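Local atomic coordinates of coclaurine N-methyltransferase (Coptis japonica, PDB entry 6GKV), a protein that transfers a methyl group from S-adenosyl-L-methionine to the ring nitrogen of coclaurine and related tetrahydroisoquinolines in alkaloid biosynthesis. Residues H56-R59 against Q60-I63; E66-T69 against L70-Q73; I197-F200 against E201-N205; Y249-A253 against G254-I258. One frame throughout, in Å; residues are numbered along the deposited sequence.

Interaction 1. Residues H56-R59 against Q60-I63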
loop_
_atom_site.group_PDB
_atom_site.type_symbol
_atom_site.label_atom_id
_atom_site.label_comp_id
_atom_site.label_asym_id
_atom_site.label_seq_id
_atom_site.Cartn_x
_atom_site.Cartn_y
_atom_site.Cartn_z
ATOM N N HIS A 56 8.162 -11.345 -0.374
ATOM C CA HIS A 56 8.792 -12.390 0.422
ATOM C C HIS A 56 9.934 -13.089 -0.319
ATOM O O HIS A 56 10.969 -13.418 0.281
ATOM C CB HIS A 56 7.749 -13.411 0.857
ATOM C CG HIS A 56 6.954 -12.974 2.049
ATOM N ND1 HIS A 56 6.005 -11.968 1.988
ATOM C CD2 HIS A 56 6.982 -13.374 3.342
ATOM C CE1 HIS A 56 5.487 -11.783 3.182
ATOM N NE2 HIS A 56 6.064 -12.623 4.028
ATOM N N SER A 57 9.755 -13.316 -1.617
ATOM C CA SER A 57 10.768 -14.039 -2.374
ATOM C C SER A 57 12.022 -13.183 -2.528
ATOM O O SER A 57 13.138 -13.704 -2.506
ATOM C CB SER A 57 10.225 -14.484 -3.746
ATOM O OG SER A 57 9.766 -13.393 -4.522
ATOM N N LEU A 58 11.842 -11.870 -2.671
ATOM C CA LEU A 58 12.980 -10.965 -2.775
ATOM C C LEU A 58 13.854 -10.991 -1.517
ATOM O O LEU A 58 15.094 -10.895 -1.620
ATOM C CB LEU A 58 12.503 -9.540 -3.064
ATOM C CG LEU A 58 11.864 -9.397 -4.460
ATOM C CD1 LEU A 58 11.250 -8.033 -4.636
ATOM C CD2 LEU A 58 12.867 -9.651 -5.570
ATOM N N ARG A 59 13.225 -11.149 -0.346
ATOM C CA ARG A 59 13.953 -11.149 0.930
ATOM C C ARG A 59 14.936 -12.323 1.084
ATOM O O ARG A 59 15.810 -12.306 1.957
ATOM C CB ARG A 59 12.973 -11.146 2.117
ATOM C CG ARG A 59 12.271 -9.808 2.354
ATOM C CD ARG A 59 11.265 -9.873 3.516
ATOM N NE ARG A 59 10.345 -8.736 3.542
ATOM C CZ ARG A 59 10.444 -7.688 4.359
ATOM N NH1 ARG A 59 11.434 -7.596 5.232
ATOM N NH2 ARG A 59 9.542 -6.720 4.301
ATOM N N GLN A 60 14.806 -13.335 0.238
ATOM C CA GLN A 60 15.788 -14.423 0.217
ATOM C C GLN A 60 16.905 -14.262 -0.815
ATOM O O GLN A 60 17.872 -15.005 -0.803
ATOM C CB GLN A 60 15.083 -15.750 -0.018
ATOM C CG GLN A 60 14.300 -16.191 1.183
ATOM C CD GLN A 60 13.388 -17.342 0.877
ATOM O OE1 GLN A 60 12.919 -17.510 -0.254
ATOM N NE2 GLN A 60 13.167 -18.178 1.874
ATOM N N MET A 61 16.770 -13.298 -1.713
ATOM C CA MET A 61 17.777 -13.101 -2.749
ATOM C C MET A 61 18.976 -12.352 -2.172
ATOM O O MET A 61 19.053 -12.155 -0.962
ATOM C CB MET A 61 17.170 -12.346 -3.934
ATOM C CG MET A 61 16.133 -13.162 -4.688
ATOM S SD MET A 61 15.406 -12.320 -6.116
ATOM C CE MET A 61 14.141 -13.504 -6.584
ATOM N N LYS A 62 19.921 -11.957 -3.020
ATOM C CA LYS A 62 20.958 -11.021 -2.602
ATOM C C LYS A 62 20.512 -9.633 -3.015
ATOM O O LYS A 62 19.481 -9.495 -3.654
ATOM C CB LYS A 62 22.317 -11.372 -3.214
ATOM C CG LYS A 62 23.329 -11.889 -2.193
ATOM C CD LYS A 62 23.504 -10.902 -1.016
ATOM C CE LYS A 62 24.088 -9.560 -1.470
ATOM N NZ LYS A 62 24.145 -8.554 -0.373
ATOM N N ILE A 63 21.274 -8.605 -2.655
ATOM C CA ILE A 63 20.876 -7.230 -2.957
ATOM C C ILE A 63 20.676 -6.990 -4.460
ATOM O O ILE A 63 19.706 -6.356 -4.879
ATOM C CB ILE A 63 21.902 -6.222 -2.415
ATOM C CG1 ILE A 63 21.820 -6.166 -0.883
ATOM C CG2 ILE A 63 21.652 -4.837 -3.023
ATOM C CD1 ILE A 63 22.837 -5.226 -0.211
#
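Ser57 gives its carbonyl to the turn that follows: Gln60 N donates to Ser57 O at 3.2 Å. The hydroxyl of Ser57 looks back instead, bonding to Asn53 O and Leu54 O one turn earlier. Leu58 opens a type I beta turn that runs to Met61 and is closed by the bond from Met61 N to Leu58 O, 2.9 Å long. Its side chain makes the apolar half of the contact, with methyl CD2 3.7 Å from Met61 SD. The thioether gets there because Met61 sets CG beside its backbone N (chi1 -68°) and then runs fully extended, which brings SD up to the leucine methyl while its CB packs 3.4 Å from Leu58 O. With an alanine here, Leu58 CD2 would probably lose its sulfur neighbour and a gap would open beside His236. Arg59, the second residue of the turn, sends an extended chain away from Gln60 and Met61, and its NH1 forms salt bridges with Glu207 and Asp269. Gln60 is exposed, its CB and CG lying against the Arg59 backbone. This is how helix 44-58 gives way to the loop leading to helix 70-73. Leu58 rests on Tyr206 of helix 206-215 and, together with Met61, on His236 of strand 235-236, while His56 packs on Val274 of the second subunit.

Interaction 2. Residues E66-T69 against L70-Q73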
loop_
_atom_site.group_PDB
_atom_site.type_symbol
_atom_site.label_atom_id
_atom_site.label_comp_id
_atom_site.label_asym_id
_atom_site.label_seq_id
_atom_site.Cartn_x
_atom_site.Cartn_y
_atom_site.Cartn_z
ATOM N N GLU A 66 23.262 -9.841 -11.635
ATOM C CA GLU A 66 23.717 -9.350 -12.939
ATOM C C GLU A 66 24.282 -7.929 -12.870
ATOM O O GLU A 66 23.974 -7.108 -13.728
ATOM C CB GLU A 66 22.571 -9.393 -13.958
ATOM C CG GLU A 66 21.782 -10.701 -13.987
ATOM C CD GLU A 66 22.587 -11.867 -14.542
ATOM O OE1 GLU A 66 23.595 -11.618 -15.235
ATOM O OE2 GLU A 66 22.213 -13.033 -14.281
ATOM N N VAL A 67 25.116 -7.654 -11.867
ATOM C CA VAL A 67 25.519 -6.279 -11.537
ATOM C C VAL A 67 26.476 -5.636 -12.541
ATOM O O VAL A 67 26.261 -4.505 -12.975
ATOM C CB VAL A 67 26.181 -6.224 -10.151
ATOM C CG1 VAL A 67 26.468 -4.779 -9.751
ATOM C CG2 VAL A 67 25.311 -6.928 -9.126
ATOM N N GLU A 68 27.541 -6.346 -12.896
ATOM C CA GLU A 68 28.546 -5.775 -13.792
ATOM C C GLU A 68 28.209 -6.028 -15.268
ATOM O O GLU A 68 28.683 -5.287 -16.134
ATOM C CB GLU A 68 29.955 -6.298 -13.468
ATOM C CG GLU A 68 30.637 -5.529 -12.323
ATOM C CD GLU A 68 30.954 -4.072 -12.671
ATOM O OE1 GLU A 68 30.916 -3.709 -13.870
ATOM O OE2 GLU A 68 31.205 -3.283 -11.734
ATOM N N THR A 69 27.394 -7.046 -15.560
ATOM C CA THR A 69 26.828 -7.204 -16.905
ATOM C C THR A 69 25.606 -6.270 -17.121
ATOM O O THR A 69 25.078 -6.186 -18.237
ATOM C CB THR A 69 26.421 -8.675 -17.204
ATOM O OG1 THR A 69 25.712 -9.233 -16.094
ATOM C CG2 THR A 69 27.647 -9.558 -17.518
ATOM N N LEU A 70 25.161 -5.586 -16.057
ATOM C CA LEU A 70 24.210 -4.479 -16.185
ATOM C C LEU A 70 24.962 -3.178 -16.468
ATOM O O LEU A 70 24.510 -2.361 -17.272
ATOM C CB LEU A 70 23.340 -4.328 -14.921
ATOM C CG LEU A 70 22.459 -3.081 -14.710
ATOM C CD1 LEU A 70 21.575 -2.782 -15.923
ATOM C CD2 LEU A 70 21.619 -3.223 -13.438
ATOM N N ASP A 71 26.103 -2.991 -15.804
ATOM C CA ASP A 71 26.942 -1.816 -16.042
ATOM C C ASP A 71 27.619 -1.861 -17.418
ATOM O O ASP A 71 28.135 -0.853 -17.888
ATOM C CB ASP A 71 28.005 -1.672 -14.947
ATOM C CG ASP A 71 28.827 -0.394 -15.092
ATOM O OD1 ASP A 71 28.271 0.697 -14.852
ATOM O OD2 ASP A 71 30.023 -0.473 -15.451
ATOM N N SER A 72 27.605 -3.019 -18.072
ATOM C CA SER A 72 28.265 -3.154 -19.371
ATOM C C SER A 72 27.332 -2.911 -20.554
ATOM O O SER A 72 27.691 -2.176 -21.479
ATOM C CB SER A 72 28.910 -4.539 -19.513
ATOM O OG SER A 72 30.270 -4.524 -19.119
ATOM N N GLN A 73 26.155 -3.540 -20.541
ATOM C CA GLN A 73 25.217 -3.395 -21.652
ATOM C C GLN A 73 24.594 -2.006 -21.631
ATOM O O GLN A 73 24.291 -1.419 -22.673
ATOM C CB GLN A 73 24.125 -4.474 -21.605
ATOM C CG GLN A 73 24.616 -5.869 -21.982
ATOM C CD GLN A 73 23.487 -6.848 -22.270
ATOM O OE1 GLN A 73 22.646 -6.619 -23.145
ATOM N NE2 GLN A 73 23.462 -7.943 -21.525
#
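Val67 and Asp71 are joined by the main backbone bond of an irregular helical turn, from Asp71 N to Val67 O at 3.2 Å. The turn leads into the short helix 70-73, beside the cofactor pocket of a Rossmann-like methyltransferase domain. Leu70 N adds a weak second bond to the same oxygen, so Val67 O receives two consecutive amides. The packed part lies around Leu70, whose CB sits 3.1 Å from Glu66 O and 3.5 Å from Val67 O. Because CG stands anti to the backbone N (chi1 168°), the isobutyl group is carried off the turn and meets His202 and Thr255. Val67 faces the cofactor, touching the bound S-adenosyl-L-homocysteine and Asp181. On the solvent side the fit is looser: the extended chain of Gln73 merely passes Thr69 O, with CG 3.8 Å from it. Thr69 OG1 turns back to Glu66 OE1 in a weak 3.3 Å bond that links two exposed side chains. Asp71 stands at the border, buried against Asn155 and Ser156 but with Glu76 also close to its OD2; this gathering of acids would probably raise its affinity for a proton. Glu68 bends at chi2 to lie alongside it, the two carboxylate planes 78° apart and Glu68 OE1 3.7 Å from Asp71 OD2.

Interaction 3. Residues I197-F200 against E201-N205. With SAH (S-adenosyl-L-homocysteine), chain C; F2W (6,7-dimethoxy-2-methyl-1,2,3,4-tetrahydroisoquinolin-2-ium), chain D.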
loop_
_atom_site.group_PDB
_atom_site.type_symbol
_atom_site.label_atom_id
_atom_site.label_comp_id
_atom_site.label_asym_id
_atom_site.label_seq_id
_atom_site.Cartn_x
_atom_site.Cartn_y
_atom_site.Cartn_z
ATOM N N ILE A 197 17.343 7.972 -7.082
ATOM C CA ILE A 197 16.469 8.147 -8.235
ATOM C C ILE A 197 16.567 6.989 -9.233
ATOM O O ILE A 197 17.480 6.927 -10.046
ATOM C CB ILE A 197 16.761 9.471 -8.967
ATOM C CG1 ILE A 197 16.830 10.603 -7.953
ATOM C CG2 ILE A 197 15.680 9.764 -10.048
ATOM C CD1 ILE A 197 15.593 10.717 -7.080
ATOM N N GLU A 198 15.607 6.076 -9.136
ATOM C CA GLU A 198 15.429 4.983 -10.091
ATOM C C GLU A 198 16.642 4.071 -10.093
ATOM O O GLU A 198 17.287 3.893 -11.108
ATOM C CB GLU A 198 15.124 5.530 -11.495
ATOM C CG GLU A 198 13.764 6.228 -11.561
ATOM C CD GLU A 198 13.353 6.656 -12.956
ATOM O OE1 GLU A 198 13.886 6.107 -13.949
ATOM O OE2 GLU A 198 12.500 7.563 -13.058
ATOM N N LEU A 199 16.929 3.487 -8.932
ATOM C CA LEU A 199 18.056 2.579 -8.773
ATOM C C LEU A 199 17.562 1.193 -8.393
ATOM O O LEU A 199 18.070 0.184 -8.886
ATOM C CB LEU A 199 19.013 3.096 -7.709
ATOM C CG LEU A 199 20.112 2.120 -7.278
ATOM C CD1 LEU A 199 21.169 1.982 -8.372
ATOM C CD2 LEU A 199 20.731 2.542 -5.951
ATOM N N PHE A 200 16.547 1.163 -7.535
ATOM C CA PHE A 200 16.009 -0.069 -6.951
ATOM C C PHE A 200 15.465 -1.042 -7.963
ATOM O O PHE A 200 15.464 -2.252 -7.717
ATOM C CB PHE A 200 14.891 0.264 -5.941
ATOM C CG PHE A 200 15.393 0.707 -4.600
ATOM C CD1 PHE A 200 16.620 1.350 -4.473
ATOM C CD2 PHE A 200 14.664 0.433 -3.451
ATOM C CE1 PHE A 200 17.104 1.744 -3.215
ATOM C CE2 PHE A 200 15.147 0.818 -2.181
ATOM C CZ PHE A 200 16.364 1.473 -2.067
ATOM N N GLU A 201 14.996 -0.516 -9.097
ATOM C CA GLU A 201 14.524 -1.344 -10.210
ATOM C C GLU A 201 15.554 -2.386 -10.691
ATOM O O GLU A 201 15.194 -3.387 -11.326
ATOM C CB GLU A 201 14.113 -0.451 -11.392
ATOM C CG GLU A 201 12.843 0.405 -11.134
ATOM C CD GLU A 201 13.153 1.814 -10.655
ATOM O OE1 GLU A 201 14.082 1.989 -9.851
ATOM O OE2 GLU A 201 12.480 2.762 -11.113
ATOM N N HIS A 202 16.828 -2.131 -10.387
ATOM C CA HIS A 202 17.951 -3.011 -10.739
ATOM C C HIS A 202 18.369 -3.916 -9.593
ATOM O O HIS A 202 19.215 -4.795 -9.747
ATOM C CB HIS A 202 19.144 -2.166 -11.159
ATOM C CG HIS A 202 18.891 -1.328 -12.369
ATOM N ND1 HIS A 202 18.479 -1.864 -13.571
ATOM C CD2 HIS A 202 19.011 0.007 -12.571
ATOM C CE1 HIS A 202 18.352 -0.896 -14.462
ATOM N NE2 HIS A 202 18.671 0.247 -13.880
ATOM N N MET A 203 17.790 -3.665 -8.423
ATOM C CA MET A 203 18.127 -4.419 -7.226
ATOM C C MET A 203 17.125 -5.529 -7.033
ATOM O O MET A 203 16.181 -5.638 -7.800
ATOM C CB MET A 203 18.160 -3.508 -6.002
ATOM C CG MET A 203 18.987 -2.259 -6.200
ATOM S SD MET A 203 20.745 -2.608 -6.425
ATOM C CE MET A 203 21.093 -1.685 -7.922
ATOM N N LYS A 204 17.337 -6.341 -6.001
ATOM C CA LYS A 204 16.461 -7.458 -5.706
ATOM C C LYS A 204 16.038 -7.421 -4.244
ATOM O O LYS A 204 14.922 -7.009 -3.924
ATOM C CB LYS A 204 17.150 -8.787 -6.019
ATOM C CG LYS A 204 17.552 -8.952 -7.474
ATOM C CD LYS A 204 16.344 -8.828 -8.397
ATOM C CE LYS A 204 16.721 -9.085 -9.864
ATOM N NZ LYS A 204 15.665 -8.559 -10.773
ATOM N N ASN A 205 16.936 -7.851 -3.361
ATOM C CA ASN A 205 16.634 -7.907 -1.936
ATOM C C ASN A 205 16.629 -6.522 -1.276
ATOM O O ASN A 205 17.658 -6.049 -0.776
ATOM C CB ASN A 205 17.615 -8.823 -1.207
ATOM C CG ASN A 205 17.217 -9.072 0.237
ATOM O OD1 ASN A 205 16.606 -8.221 0.883
ATOM N ND2 ASN A 205 17.560 -10.246 0.753
HETATM N N SAH C . 19.908 8.476 -11.038
HETATM C CA SAH C . 20.333 8.863 -12.376
HETATM C CB SAH C . 20.349 7.661 -13.310
HETATM C CG SAH C . 19.286 6.598 -13.049
HETATM S SD SAH C . 19.568 5.127 -14.074
HETATM C C SAH C . 19.438 9.943 -12.963
HETATM O O SAH C . 18.343 10.143 -12.434
HETATM O OXT SAH C . 19.780 10.612 -13.953
HETATM C "C5'" SAH C . 20.218 4.144 -12.694
HETATM C "C4'" SAH C . 21.563 4.630 -12.142
HETATM O "O4'" SAH C . 22.011 3.773 -11.103
HETATM C "C3'" SAH C . 22.663 4.643 -13.196
HETATM O "O3'" SAH C . 23.496 5.751 -12.966
HETATM C "C2'" SAH C . 23.485 3.407 -12.929
HETATM O "O2'" SAH C . 24.823 3.668 -13.273
HETATM C "C1'" SAH C . 23.282 3.222 -11.426
HETATM N N9 SAH C . 23.384 1.811 -10.988
HETATM C C8 SAH C . 22.719 0.708 -11.481
HETATM N N7 SAH C . 23.121 -0.384 -10.781
HETATM C C5 SAH C . 24.034 0.005 -9.848
HETATM C C6 SAH C . 24.770 -0.689 -8.880
HETATM N N6 SAH C . 24.644 -2.010 -8.731
HETATM N N1 SAH C . 25.644 0.010 -8.067
HETATM C C2 SAH C . 25.793 1.378 -8.218
HETATM N N3 SAH C . 25.064 2.056 -9.174
HETATM C C4 SAH C . 24.204 1.379 -9.975
HETATM C CAM F2W D . 12.218 3.407 -21.138
HETATM O OAK F2W D . 11.629 2.494 -20.184
HETATM C CAB F2W D . 12.289 2.570 -18.983
HETATM C CAA F2W D . 13.346 3.456 -18.741
HETATM C CAF F2W D . 13.951 3.436 -17.488
HETATM C CAJ F2W D . 14.976 4.300 -17.144
HETATM C CAI F2W D . 15.921 3.874 -15.973
HETATM N NAH F2W D . 15.018 3.695 -14.824
HETATM C CAO F2W D . 15.904 3.039 -13.842
HETATM C CAG F2W D . 14.187 2.604 -15.339
HETATM C CAE F2W D . 13.469 2.629 -16.493
HETATM C CAD F2W D . 12.439 1.725 -16.743
HETATM C CAC F2W D . 11.826 1.731 -17.983
HETATM O OAL F2W D . 10.802 0.896 -18.343
HETATM C CAN F2W D . 10.260 -0.006 -17.360
HETATM O O HOH W 1 14.549 3.532 -7.268
#
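Glu198 and Glu201 cross obliquely, with Glu198 making the contact to the bound N-methylheliamine, and the chain of Glu198 can be traced outward atom by atom. Its CB packs 3.5 Å from CAO, the N-methyl carbon of the ligand. CG lies 3.7 Å from Glu201 OE2. Beyond CG the chain is extended (chi2 -174°), which carries the carboxylate along the ligand until OE1 accepts a 2.8 Å hydrogen bond from the ring nitrogen NAH. The other oxygen, OE2, takes the backbone N-H of Cys94. Glu201 instead bends at chi2 and folds back over the Glu198 backbone. Its OE2 is held by Ile228 N, and its OE1 accepts a hydrogen bond from a water, which itself accepts one from Leu199 N. The loop leaves the C-terminal end of strand 191-197, the fourth strand of the 3-2-1-4-5-7-6 sheet of class I methyltransferases, where cofactor and substrate meet; the amino group of S-adenosyl-L-homocysteine donates to Ile197 O at 3.0 Å. A short 3-10 turn follows, with His202 N bonded to Leu199 O (3.0 Å) and Met203 N to Phe200 O (2.8 Å). The His202 ring is fixed at both nitrogens, NE2 by Tyr75 OH and ND1 by Thr255 O, with CD2 near the adenine C8 and NE2 near CAO. Leu199 CD1 presses on the cofactor ribose, 3.4 Å from O4', and Met203, bent at chi2 and chi3, lays CE 3.7 Å from that same methyl and equally close to the adenine N6.

Interaction 4. Residues Y249-A253 against G254-I258. With F2W (6,7-dimethoxy-2-methyl-1,2,3,4-tetrahydroisoquinolin-2-ium), chain D.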
loop_
_atom_site.group_PDB
_atom_site.type_symbol
_atom_site.label_atom_id
_atom_site.label_comp_id
_atom_site.label_asym_id
_atom_site.label_seq_id
_atom_site.Cartn_x
_atom_site.Cartn_y
_atom_site.Cartn_z
ATOM N N TYR A 249 13.041 -6.810 -24.945
ATOM C CA TYR A 249 13.407 -5.916 -26.048
ATOM C C TYR A 249 14.470 -4.887 -25.647
ATOM O O TYR A 249 15.419 -4.686 -26.377
ATOM C CB TYR A 249 12.138 -5.214 -26.534
ATOM C CG TYR A 249 12.171 -4.208 -27.682
ATOM C CD1 TYR A 249 12.944 -4.398 -28.849
ATOM C CD2 TYR A 249 11.313 -3.113 -27.646
ATOM C CE1 TYR A 249 12.884 -3.461 -29.912
ATOM C CE2 TYR A 249 11.244 -2.195 -28.679
ATOM C CZ TYR A 249 12.014 -2.363 -29.810
ATOM O OH TYR A 249 11.881 -1.400 -30.798
ATOM N N VAL A 250 14.316 -4.247 -24.488
ATOM C CA VAL A 250 15.158 -3.101 -24.118
ATOM C C VAL A 250 16.198 -3.411 -23.029
ATOM O O VAL A 250 17.387 -3.112 -23.192
ATOM C CB VAL A 250 14.286 -1.925 -23.648
ATOM C CG1 VAL A 250 15.104 -0.911 -22.894
ATOM C CG2 VAL A 250 13.621 -1.274 -24.833
ATOM N N PHE A 251 15.740 -3.993 -21.924
ATOM C CA PHE A 251 16.595 -4.317 -20.791
ATOM C C PHE A 251 16.994 -5.790 -20.807
ATOM O O PHE A 251 16.150 -6.654 -21.037
ATOM C CB PHE A 251 15.896 -3.998 -19.468
ATOM C CG PHE A 251 15.488 -2.558 -19.328
ATOM C CD1 PHE A 251 14.241 -2.125 -19.779
ATOM C CD2 PHE A 251 16.357 -1.635 -18.762
ATOM C CE1 PHE A 251 13.877 -0.803 -19.667
ATOM C CE2 PHE A 251 15.990 -0.305 -18.639
ATOM C CZ PHE A 251 14.752 0.112 -19.094
ATOM N N PRO A 252 18.288 -6.076 -20.566
ATOM C CA PRO A 252 18.755 -7.470 -20.483
ATOM C C PRO A 252 17.980 -8.298 -19.438
ATOM O O PRO A 252 17.473 -7.764 -18.442
ATOM C CB PRO A 252 20.237 -7.329 -20.098
ATOM C CG PRO A 252 20.429 -5.878 -19.674
ATOM C CD PRO A 252 19.389 -5.101 -20.418
ATOM N N ALA A 253 17.878 -9.597 -19.680
ATOM C CA ALA A 253 17.094 -10.467 -18.816
ATOM C C ALA A 253 17.576 -10.420 -17.367
ATOM O O ALA A 253 18.787 -10.342 -17.102
ATOM C CB ALA A 253 17.133 -11.895 -19.338
ATOM N N GLY A 254 16.616 -10.454 -16.442
ATOM C CA GLY A 254 16.908 -10.427 -15.020
ATOM C C GLY A 254 17.601 -9.191 -14.466
ATOM O O GLY A 254 18.273 -9.283 -13.434
ATOM N N THR A 255 17.459 -8.043 -15.123
ATOM C CA THR A 255 18.066 -6.814 -14.601
ATOM C C THR A 255 17.048 -5.787 -14.125
ATOM O O THR A 255 17.431 -4.713 -13.660
ATOM C CB THR A 255 18.957 -6.079 -15.658
ATOM O OG1 THR A 255 18.227 -5.921 -16.880
ATOM C CG2 THR A 255 20.234 -6.844 -15.927
ATOM N N MET A 256 15.761 -6.093 -14.288
ATOM C CA MET A 256 14.700 -5.128 -14.000
ATOM C C MET A 256 13.551 -5.713 -13.204
ATOM O O MET A 256 13.125 -6.844 -13.452
ATOM C CB MET A 256 14.151 -4.529 -15.298
ATOM C CG MET A 256 15.000 -3.398 -15.855
ATOM S SD MET A 256 14.504 -1.826 -15.128
ATOM C CE MET A 256 12.777 -2.158 -14.979
ATOM N N ILE A 257 13.069 -4.929 -12.246
ATOM C CA ILE A 257 11.835 -5.217 -11.507
ATOM C C ILE A 257 10.873 -4.033 -11.652
ATOM O O ILE A 257 11.291 -2.867 -11.624
ATOM C CB ILE A 257 12.097 -5.489 -10.006
ATOM C CG1 ILE A 257 12.570 -6.919 -9.781
ATOM C CG2 ILE A 257 10.853 -5.333 -9.204
ATOM C CD1 ILE A 257 12.939 -7.193 -8.337
ATOM N N ILE A 258 9.595 -4.332 -11.875
ATOM C CA ILE A 258 8.572 -3.288 -11.829
ATOM C C ILE A 258 7.794 -3.394 -10.522
ATOM O O ILE A 258 6.962 -4.304 -10.365
ATOM C CB ILE A 258 7.588 -3.385 -13.008
ATOM C CG1 ILE A 258 8.360 -3.483 -14.321
ATOM C CG2 ILE A 258 6.624 -2.194 -12.995
ATOM C CD1 ILE A 258 9.179 -2.247 -14.632
HETATM C CAM F2W D . 12.218 3.407 -21.138
HETATM O OAK F2W D . 11.629 2.494 -20.184
HETATM C CAB F2W D . 12.289 2.570 -18.983
HETATM C CAA F2W D . 13.346 3.456 -18.741
HETATM C CAF F2W D . 13.951 3.436 -17.488
HETATM C CAJ F2W D . 14.976 4.300 -17.144
HETATM C CAI F2W D . 15.921 3.874 -15.973
HETATM N NAH F2W D . 15.018 3.695 -14.824
HETATM C CAO F2W D . 15.904 3.039 -13.842
HETATM C CAG F2W D . 14.187 2.604 -15.339
HETATM C CAE F2W D . 13.469 2.629 -16.493
HETATM C CAD F2W D . 12.439 1.725 -16.743
HETATM C CAC F2W D . 11.826 1.731 -17.983
HETATM O OAL F2W D . 10.802 0.896 -18.343
HETATM C CAN F2W D . 10.260 -0.006 -17.360
HETATM O O HOH W 2 14.839 -7.737 -16.300
#
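Phe251 sets CG beside its backbone N (chi1 -59°) and Met256 does likewise (chi1 -81°), then bends at chi2, so the methionine chain folds over one face of the phenyl ring. Met256 CG makes a CH-pi contact there, 3.6 Å from Phe251 CG, and SD follows in a Met-aromatic contact 4.2 Å from the ring centroid. Val250 CG1 lies against the opposite face. The ring edge is turned to the substrate site, with Phe251 CZ 3.5 Å from CAB of the bound N-methylheliamine. A serine in place of Phe251 would probably leave the Met256 sulfur without its aromatic partner and open a gap beside the dimethoxy-bearing carbons. Next in the chain, a type II beta turn from Pro252 to Thr255 reverses its course. Thr255 OG1 donates to Pro252 O, at a separation so short that its exact value is doubtful, and Thr255 N adds a weak bond to the same oxygen. Gly254 has a positive phi (63°), and a CB on it would clash with Ala253 O. The turn leads into strand 257-258, which pairs with strand 235-236; Val250 leans on helix 313-335, and Pro252 and Thr255 touch helix 70-73.

Each contact joins adjoining pieces of chain, so the four lie in series, none nested in or crossing another. Interaction 1 turns the chain out of helix 44-58, and interaction 2 closes the next turn, into helix 70-73. Interaction 3, far along the sequence after strand 191-197, brings these early parts to the central sheet: Lys204 and Asn205 bond to the backbone of residues 60-63, and His202 packs on Leu70. Interaction 4 reverses the chain before strand 257-258 and ties in through Ile257 N to Glu201 O; its Pro252-Thr255 turn also rests on residues 66-73. Interactions 3 and 4 both touch the bound N-methylheliamine.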